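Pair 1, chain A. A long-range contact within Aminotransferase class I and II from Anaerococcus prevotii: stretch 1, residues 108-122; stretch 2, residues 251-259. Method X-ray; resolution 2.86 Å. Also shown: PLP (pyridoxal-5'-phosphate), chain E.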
# COMPACT_ATOMS: atom_id res chain seq x y z
N PRO A 108 -1.79 3.71 -2.87
CA PRO A 108 -0.42 3.37 -3.27
C PRO A 108 -0.38 3.16 -4.78
O PRO A 108 -0.72 2.08 -5.29
CB PRO A 108 -0.13 2.08 -2.48
CG PRO A 108 -1.48 1.48 -2.21
CD PRO A 108 -2.48 2.60 -2.18
N GLY A 109 0.00 4.22 -5.49
CA GLY A 109 -0.04 4.26 -6.96
C GLY A 109 -1.45 4.07 -7.51
O GLY A 109 -2.43 4.11 -6.77
N GLY A 110 -1.54 3.88 -8.82
CA GLY A 110 -2.82 3.64 -9.46
C GLY A 110 -3.39 2.29 -9.06
O GLY A 110 -4.60 2.13 -8.92
N THR A 111 -2.50 1.32 -8.86
CA THR A 111 -2.87 -0.01 -8.39
C THR A 111 -3.80 0.10 -7.18
O THR A 111 -4.86 -0.56 -7.13
CB THR A 111 -1.62 -0.85 -8.05
OG1 THR A 111 -0.80 -0.99 -9.22
CG2 THR A 111 -2.01 -2.24 -7.55
N GLY A 112 -3.42 0.95 -6.23
CA GLY A 112 -4.22 1.21 -5.04
C GLY A 112 -5.65 1.61 -5.37
O GLY A 112 -6.61 1.10 -4.78
N ALA A 113 -5.79 2.53 -6.33
CA ALA A 113 -7.10 3.03 -6.72
C ALA A 113 -7.96 1.95 -7.38
O ALA A 113 -9.16 1.88 -7.14
CB ALA A 113 -6.94 4.23 -7.63
N ILE A 114 -7.35 1.12 -8.22
CA ILE A 114 -8.09 0.12 -8.97
C ILE A 114 -8.67 -0.98 -8.09
O ILE A 114 -9.85 -1.31 -8.21
CB ILE A 114 -7.25 -0.47 -10.12
CG1 ILE A 114 -7.18 0.53 -11.27
CG2 ILE A 114 -7.84 -1.78 -10.64
CD1 ILE A 114 -6.14 0.16 -12.30
N ARG A 115 -7.84 -1.55 -7.21
CA ARG A 115 -8.28 -2.63 -6.32
C ARG A 115 -9.41 -2.16 -5.40
O ARG A 115 -10.32 -2.93 -5.08
CB ARG A 115 -7.12 -3.17 -5.47
CG ARG A 115 -6.59 -2.18 -4.44
CD ARG A 115 -6.16 -2.83 -3.13
NE ARG A 115 -7.25 -3.40 -2.34
CZ ARG A 115 -8.08 -2.70 -1.56
NH1 ARG A 115 -9.04 -3.31 -0.88
NH2 ARG A 115 -7.96 -1.38 -1.46
N SER A 116 -9.32 -0.90 -4.98
CA SER A 116 -10.28 -0.32 -4.06
C SER A 116 -11.64 -0.22 -4.72
O SER A 116 -12.66 -0.52 -4.09
CB SER A 116 -9.77 1.04 -3.58
OG SER A 116 -8.58 0.86 -2.84
N ALA A 117 -11.65 0.17 -5.99
CA ALA A 117 -12.87 0.25 -6.78
C ALA A 117 -13.49 -1.14 -6.99
O ALA A 117 -14.70 -1.30 -6.85
CB ALA A 117 -12.58 0.91 -8.12
N ILE A 118 -12.65 -2.13 -7.30
CA ILE A 118 -13.08 -3.50 -7.49
C ILE A 118 -13.60 -4.14 -6.20
O ILE A 118 -14.54 -4.94 -6.23
CB ILE A 118 -11.97 -4.39 -8.08
CG1 ILE A 118 -11.46 -3.79 -9.39
CG2 ILE A 118 -12.49 -5.81 -8.33
CD1 ILE A 118 -10.33 -4.57 -10.03
N PHE A 119 -13.00 -3.76 -5.07
CA PHE A 119 -13.43 -4.27 -3.78
C PHE A 119 -14.77 -3.66 -3.38
O PHE A 119 -15.71 -4.38 -3.05
CB PHE A 119 -12.37 -3.99 -2.72
CG PHE A 119 -12.62 -4.69 -1.41
CD1 PHE A 119 -13.29 -4.05 -0.37
CD2 PHE A 119 -12.17 -5.99 -1.21
CE1 PHE A 119 -13.52 -4.70 0.83
CE2 PHE A 119 -12.40 -6.64 -0.01
CZ PHE A 119 -13.07 -5.99 1.02
N SER A 120 -14.87 -2.33 -3.45
CA SER A 120 -16.02 -1.61 -2.92
C SER A 120 -17.29 -1.65 -3.77
O SER A 120 -18.39 -1.52 -3.23
CB SER A 120 -15.66 -0.16 -2.62
OG SER A 120 -14.79 -0.08 -1.51
N TYR A 121 -17.14 -1.85 -5.09
CA TYR A 121 -18.28 -1.74 -6.01
C TYR A 121 -18.65 -3.02 -6.76
O TYR A 121 -19.60 -3.03 -7.55
CB TYR A 121 -18.09 -0.54 -6.94
CG TYR A 121 -18.04 0.74 -6.16
CD1 TYR A 121 -19.21 1.38 -5.76
CD2 TYR A 121 -16.82 1.30 -5.78
CE1 TYR A 121 -19.17 2.54 -5.02
CE2 TYR A 121 -16.77 2.46 -5.04
CZ TYR A 121 -17.94 3.08 -4.67
OH TYR A 121 -17.89 4.24 -3.93
N LEU A 122 -17.91 -4.08 -6.49
CA LEU A 122 -18.31 -5.42 -6.90
C LEU A 122 -18.29 -6.32 -5.69
O LEU A 122 -17.38 -6.23 -4.86
CB LEU A 122 -17.37 -5.99 -7.96
CG LEU A 122 -17.37 -5.37 -9.36
CD1 LEU A 122 -16.19 -5.89 -10.15
CD2 LEU A 122 -18.69 -5.64 -10.08
N LEU A 251 -25.07 5.28 -11.60
CA LEU A 251 -23.93 5.12 -12.48
C LEU A 251 -22.73 5.87 -11.91
O LEU A 251 -22.51 7.05 -12.20
CB LEU A 251 -24.25 5.59 -13.90
CG LEU A 251 -23.20 5.38 -15.01
CD1 LEU A 251 -22.79 3.92 -15.13
CD2 LEU A 251 -23.71 5.90 -16.34
N PHE A 252 -21.96 5.17 -11.09
CA PHE A 252 -20.81 5.77 -10.43
C PHE A 252 -19.56 5.66 -11.32
O PHE A 252 -19.47 4.78 -12.18
CB PHE A 252 -20.59 5.11 -9.06
CG PHE A 252 -19.61 5.84 -8.19
CD1 PHE A 252 -19.75 7.20 -7.93
CD2 PHE A 252 -18.54 5.16 -7.60
CE1 PHE A 252 -18.85 7.87 -7.12
CE2 PHE A 252 -17.64 5.83 -6.79
CZ PHE A 252 -17.79 7.18 -6.55
N VAL A 253 -18.62 6.58 -11.12
CA VAL A 253 -17.38 6.60 -11.89
C VAL A 253 -16.21 6.73 -10.93
O VAL A 253 -16.19 7.64 -10.10
CB VAL A 253 -17.35 7.76 -12.93
CG1 VAL A 253 -15.98 7.89 -13.57
CG2 VAL A 253 -18.39 7.54 -14.02
N VAL A 254 -15.25 5.80 -11.02
CA VAL A 254 -13.98 5.93 -10.30
C VAL A 254 -12.85 6.05 -11.31
O VAL A 254 -12.63 5.16 -12.14
CB VAL A 254 -13.71 4.74 -9.35
CG1 VAL A 254 -12.45 5.01 -8.52
CG2 VAL A 254 -14.89 4.48 -8.44
N VAL A 255 -12.13 7.16 -11.24
CA VAL A 255 -10.99 7.40 -12.12
C VAL A 255 -9.72 7.07 -11.34
O VAL A 255 -9.51 7.60 -10.25
CB VAL A 255 -11.01 8.84 -12.68
CG1 VAL A 255 -9.68 9.22 -13.31
CG2 VAL A 255 -12.12 9.00 -13.70
N ALA A 256 -8.90 6.18 -11.89
CA ALA A 256 -7.65 5.78 -11.23
C ALA A 256 -6.47 6.65 -11.68
O ALA A 256 -5.94 6.49 -12.78
CB ALA A 256 -7.37 4.30 -11.45
N PHE A 257 -6.06 7.56 -10.80
CA PHE A 257 -4.98 8.50 -11.07
C PHE A 257 -3.63 7.99 -10.55
O PHE A 257 -3.57 7.33 -9.52
CB PHE A 257 -5.32 9.85 -10.44
CG PHE A 257 -4.15 10.78 -10.32
CD1 PHE A 257 -3.76 11.57 -11.39
CD2 PHE A 257 -3.44 10.86 -9.13
CE1 PHE A 257 -2.68 12.42 -11.28
CE2 PHE A 257 -2.35 11.72 -9.01
CZ PHE A 257 -1.97 12.50 -10.09
N SER A 258 -2.55 8.30 -11.26
CA SER A 258 -1.21 7.89 -10.82
C SER A 258 -0.11 8.93 -11.10
O SER A 258 -0.10 9.59 -12.14
CB SER A 258 -0.81 6.56 -11.48
OG SER A 258 0.43 6.11 -10.98
N MSE A 259 0.81 9.06 -10.14
CA MSE A 259 2.00 9.88 -10.34
C MSE A 259 3.13 9.08 -10.97
O MSE A 259 4.15 9.67 -11.39
CB MSE A 259 2.47 10.49 -9.03
CG MSE A 259 1.74 11.72 -8.63
SE MSE A 259 2.21 12.20 -6.81
CE MSE A 259 3.82 13.28 -7.18
N1 PLP E . -2.46 0.86 -14.79
C2 PLP E . -1.89 0.46 -15.99
C2A PLP E . -2.75 0.26 -17.20
C3 PLP E . -0.52 0.24 -16.08
O3 PLP E . 0.03 -0.16 -17.26
C4 PLP E . 0.30 0.41 -14.99
C4A PLP E . 1.50 -0.50 -14.91
O4A PLP E . 2.61 -0.10 -15.26
C5 PLP E . -0.28 0.82 -13.79
C6 PLP E . -1.66 1.05 -13.69
C5A PLP E . 0.62 1.00 -12.57
O4P PLP E . 0.23 2.07 -11.74
P PLP E . 1.07 2.28 -10.39
O1P PLP E . 0.46 1.36 -9.37
O2P PLP E . 0.99 3.74 -10.01
O3P PLP E . 2.51 1.88 -10.59

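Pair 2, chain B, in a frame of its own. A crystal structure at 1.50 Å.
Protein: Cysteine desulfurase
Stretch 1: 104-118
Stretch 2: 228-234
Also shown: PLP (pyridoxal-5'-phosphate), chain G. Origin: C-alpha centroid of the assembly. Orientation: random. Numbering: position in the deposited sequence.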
# COMPACT_ATOMS: atom_id res chain seq x y z
N LYS B 104 0.14 3.61 -1.55
CA LYS B 104 0.31 3.26 -0.13
C LYS B 104 0.62 4.44 0.77
O LYS B 104 0.38 4.40 1.92
CB LYS B 104 1.33 2.13 0.10
CG LYS B 104 2.73 2.55 0.30
CD LYS B 104 3.59 1.41 0.83
CE LYS B 104 3.80 0.46 -0.31
NZ LYS B 104 4.41 1.15 -1.51
N ASN B 105 1.16 5.48 0.18
CA ASN B 105 1.57 6.68 0.91
C ASN B 105 2.07 7.75 -0.07
O ASN B 105 2.15 7.51 -1.22
CB ASN B 105 2.66 6.37 1.96
CG ASN B 105 3.89 5.69 1.37
OD1 ASN B 105 4.25 5.88 0.28
ND2 ASN B 105 4.49 4.85 2.17
N THR B 106 2.40 8.90 0.47
CA THR B 106 2.91 10.02 -0.38
C THR B 106 4.15 9.62 -1.08
O THR B 106 4.39 9.95 -2.23
CB THR B 106 3.16 11.27 0.45
OG1 THR B 106 1.93 11.79 0.98
CG2 THR B 106 3.84 12.34 -0.29
N SER B 107 5.03 8.90 -0.36
CA SER B 107 6.33 8.50 -0.91
C SER B 107 6.13 7.63 -2.18
O SER B 107 6.81 7.93 -3.24
CB SER B 107 7.13 7.73 0.09
OG SER B 107 7.37 8.56 1.25
N GLU B 108 5.24 6.65 -2.14
CA GLU B 108 4.91 5.85 -3.33
C GLU B 108 4.41 6.82 -4.43
O GLU B 108 4.89 6.76 -5.58
CB GLU B 108 3.92 4.74 -3.08
CG GLU B 108 3.59 3.94 -4.32
CD GLU B 108 2.44 2.93 -4.11
OE1 GLU B 108 2.27 2.43 -3.00
OE2 GLU B 108 1.86 2.49 -5.12
N SER B 109 3.44 7.70 -4.10
CA SER B 109 2.92 8.61 -5.10
C SER B 109 3.99 9.44 -5.81
O SER B 109 4.01 9.49 -7.08
CB SER B 109 1.96 9.57 -4.46
OG SER B 109 0.82 8.92 -3.92
N LEU B 110 4.94 9.99 -5.06
CA LEU B 110 5.98 10.83 -5.71
C LEU B 110 6.96 10.00 -6.51
O LEU B 110 7.34 10.40 -7.61
CB LEU B 110 6.74 11.63 -4.64
CG LEU B 110 5.89 12.69 -3.93
CD1 LEU B 110 6.58 13.23 -2.67
CD2 LEU B 110 5.47 13.86 -4.82
N ASN B 111 7.28 8.82 -6.05
CA ASN B 111 8.12 7.90 -6.84
C ASN B 111 7.39 7.56 -8.13
O ASN B 111 8.02 7.47 -9.18
CB ASN B 111 8.43 6.61 -6.09
CG ASN B 111 9.66 6.76 -5.21
OD1 ASN B 111 10.81 6.44 -5.61
ND2 ASN B 111 9.46 7.20 -3.97
N LEU B 112 6.07 7.29 -8.08
CA LEU B 112 5.31 6.98 -9.31
C LEU B 112 5.36 8.12 -10.29
O LEU B 112 5.41 7.85 -11.51
CB LEU B 112 3.88 6.57 -8.99
CG LEU B 112 3.71 5.29 -8.20
CD1 LEU B 112 2.20 5.16 -7.98
CD2 LEU B 112 4.33 4.11 -8.91
N VAL B 113 5.30 9.34 -9.82
CA VAL B 113 5.41 10.48 -10.74
C VAL B 113 6.74 10.43 -11.46
O VAL B 113 6.75 10.59 -12.72
CB VAL B 113 5.19 11.84 -10.06
CG1 VAL B 113 5.38 13.05 -11.02
CG2 VAL B 113 3.84 11.91 -9.39
N ALA B 114 7.81 10.30 -10.71
CA ALA B 114 9.15 10.33 -11.34
C ALA B 114 9.26 9.11 -12.27
O ALA B 114 9.82 9.29 -13.44
CB ALA B 114 10.24 10.28 -10.27
N LEU B 115 8.81 7.91 -11.91
CA LEU B 115 8.98 6.75 -12.77
C LEU B 115 8.09 6.94 -13.96
O LEU B 115 8.59 6.63 -15.07
CB LEU B 115 8.54 5.51 -12.00
CG LEU B 115 9.53 5.08 -10.88
CD1 LEU B 115 8.90 4.00 -10.00
CD2 LEU B 115 10.85 4.55 -11.43
N GLY B 116 6.88 7.43 -13.83
CA GLY B 116 5.97 7.56 -14.94
C GLY B 116 6.23 8.68 -15.92
O GLY B 116 5.71 8.64 -17.00
N LEU B 117 7.03 9.64 -15.52
CA LEU B 117 7.38 10.75 -16.37
C LEU B 117 8.82 10.70 -16.84
O LEU B 117 9.19 11.50 -17.57
CB LEU B 117 7.19 12.11 -15.69
CG LEU B 117 5.76 12.49 -15.34
CD1 LEU B 117 5.77 13.83 -14.66
CD2 LEU B 117 4.88 12.52 -16.56
N GLY B 118 9.61 9.74 -16.39
CA GLY B 118 11.01 9.70 -16.75
C GLY B 118 11.27 9.80 -18.23
O GLY B 118 12.19 10.44 -18.64
N ASP B 228 -0.47 19.78 -11.52
CA ASP B 228 -0.53 18.72 -12.50
C ASP B 228 -0.50 17.31 -11.81
O ASP B 228 -1.16 16.39 -12.28
CB ASP B 228 0.59 18.82 -13.49
CG ASP B 228 0.46 20.15 -14.34
OD1 ASP B 228 -0.64 20.45 -14.80
OD2 ASP B 228 1.53 20.77 -14.43
N PHE B 229 0.29 17.21 -10.75
CA PHE B 229 0.34 15.99 -9.91
C PHE B 229 0.34 16.49 -8.52
O PHE B 229 0.96 17.51 -8.17
CB PHE B 229 1.57 15.19 -10.20
CG PHE B 229 1.63 14.66 -11.60
CD1 PHE B 229 2.10 15.44 -12.60
CD2 PHE B 229 1.25 13.37 -11.89
CE1 PHE B 229 2.14 14.93 -13.90
CE2 PHE B 229 1.24 12.86 -13.19
CZ PHE B 229 1.71 13.64 -14.17
N LEU B 230 -0.31 15.69 -7.65
CA LEU B 230 -0.39 16.05 -6.20
C LEU B 230 -0.44 14.80 -5.38
O LEU B 230 -1.15 13.88 -5.79
CB LEU B 230 -1.48 16.98 -5.90
CG LEU B 230 -1.59 17.49 -4.46
CD1 LEU B 230 -2.12 18.87 -4.41
CD2 LEU B 230 -2.48 16.59 -3.66
N ALA B 231 0.33 14.75 -4.30
CA ALA B 231 0.40 13.50 -3.47
C ALA B 231 0.07 13.87 -2.03
O ALA B 231 0.43 14.95 -1.55
CB ALA B 231 1.83 12.97 -3.51
N PHE B 232 -0.67 13.02 -1.34
CA PHE B 232 -0.84 13.11 0.11
C PHE B 232 -1.03 11.76 0.73
O PHE B 232 -1.18 10.78 0.03
CB PHE B 232 -1.90 14.09 0.50
CG PHE B 232 -3.31 13.72 0.23
CD1 PHE B 232 -4.04 13.06 1.22
CD2 PHE B 232 -3.97 14.06 -0.94
CE1 PHE B 232 -5.34 12.78 1.08
CE2 PHE B 232 -5.29 13.80 -1.07
CZ PHE B 232 -6.00 13.11 -0.06
N SER B 233 -0.92 11.72 2.07
CA SER B 233 -1.02 10.46 2.87
C SER B 233 -2.24 10.45 3.72
O SER B 233 -2.46 11.44 4.47
CB SER B 233 0.18 10.27 3.82
OG SER B 233 1.40 10.06 3.01
N GLY B 234 -3.03 9.38 3.72
CA GLY B 234 -4.19 9.33 4.57
C GLY B 234 -3.96 9.35 6.03
O GLY B 234 -4.79 9.87 6.78
N1 PLP G . 6.49 14.76 2.43
C2 PLP G . 6.21 15.51 3.53
C2A PLP G . 6.24 17.02 3.48
C3 PLP G . 5.94 14.80 4.72
O3 PLP G . 5.65 15.50 5.85
C4 PLP G . 5.88 13.39 4.71
C4A PLP G . 5.63 12.66 6.09
C5 PLP G . 6.11 12.71 3.49
C6 PLP G . 6.44 13.40 2.34
C5A PLP G . 6.10 11.18 3.49
O4P PLP G . 4.74 10.72 3.77
P PLP G . 4.65 9.18 3.88
O1P PLP G . 3.26 8.95 4.24
O2P PLP G . 5.61 8.79 5.00
O3P PLP G . 5.08 8.60 2.61

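The sharpest difference lies where the helix begins beside the strand's serine. In pair 2 Thr106(B) sends two hydrogen bonds across the contact, from N to Ser233(B) OG at 3.0 Å and from OG1 to the same Ser233(B) OG at 2.7 Å. In pair 1 the matching residue is Gly110(A), and no hydrogen bond joins the two stretches: Gly110(A) N lies 3.7 Å from Ser258(A) OG and is given instead to PLP O2P, at 2.8 Å.

Around this difference the frame is the same. A helix runs nearly antiparallel to a strand, at 163° in pair 1 and 160° in pair 2, with axes approaching to 6.7 and 7.0 Å; fourteen central residues superpose within 0.7 Å. Both helices start at the cofactor phosphate, where backbone NH groups are free to bind an anion. Thr111(A) and Ser107(B) coincide, and each offers N and a short hydroxyl side chain to one phosphate oxygen: Thr111(A) OG1 is 2.7 Å from PLP O1P, Ser107(B) OG 2.7 Å from PLP O3P. The strand serines also coincide, Ser258(A) OG donating to PLP O2P at 2.6 Å and Ser233(B) OG to PLP O1P at a very short 2.5 Å.

One residue earlier, Gly109(A) has a positive phi, which favours glycine, and an ideal CB there would clash with PLP O2P. Its counterpart Asn105(B) has a different backbone conformation and caps the helix, its OD1 accepting from Glu108(B) N at 2.7 Å.

Farther along, Ala256(A) and Ala231(B) share the central strand position, where a lone methyl lets the helix come close. Ala113(A) CB meets Ala256(A) CB at 3.8 Å; the matching Ser109(B) brings its CB to 3.5 Å from Ala231(B) CB. Ile114(A) and Leu110(B) point sideways from the backbone but reach back, with Ile114(A) CG1 at 3.8 Å from Ala256(A) CB and Leu110(B) CD2 at 4.0 Å from Ala231(B) CB.

Toward the helix's far end, bulk is distributed differently. Pair 1 sets small Ala117(A) against a valine, with Ala117(A) CB 4.1 Å from Val254(A) CG1. It then fills the wider gap with Tyr121(A), whose CZ packs 3.5 Å from Phe252(A) CE2, the rings inclined at 38°. Pair 2 puts its aromatic at Phe229(B), which matches Val254(A). Val113(B) lays CG1 over one face of that ring, 4.3 Å from its centroid, while Leu117(B), matching Tyr121(A), brings CD1 to 3.9 Å from Phe229(B) CE1. One flat ring thus serves two aliphatic side chains a helical turn apart.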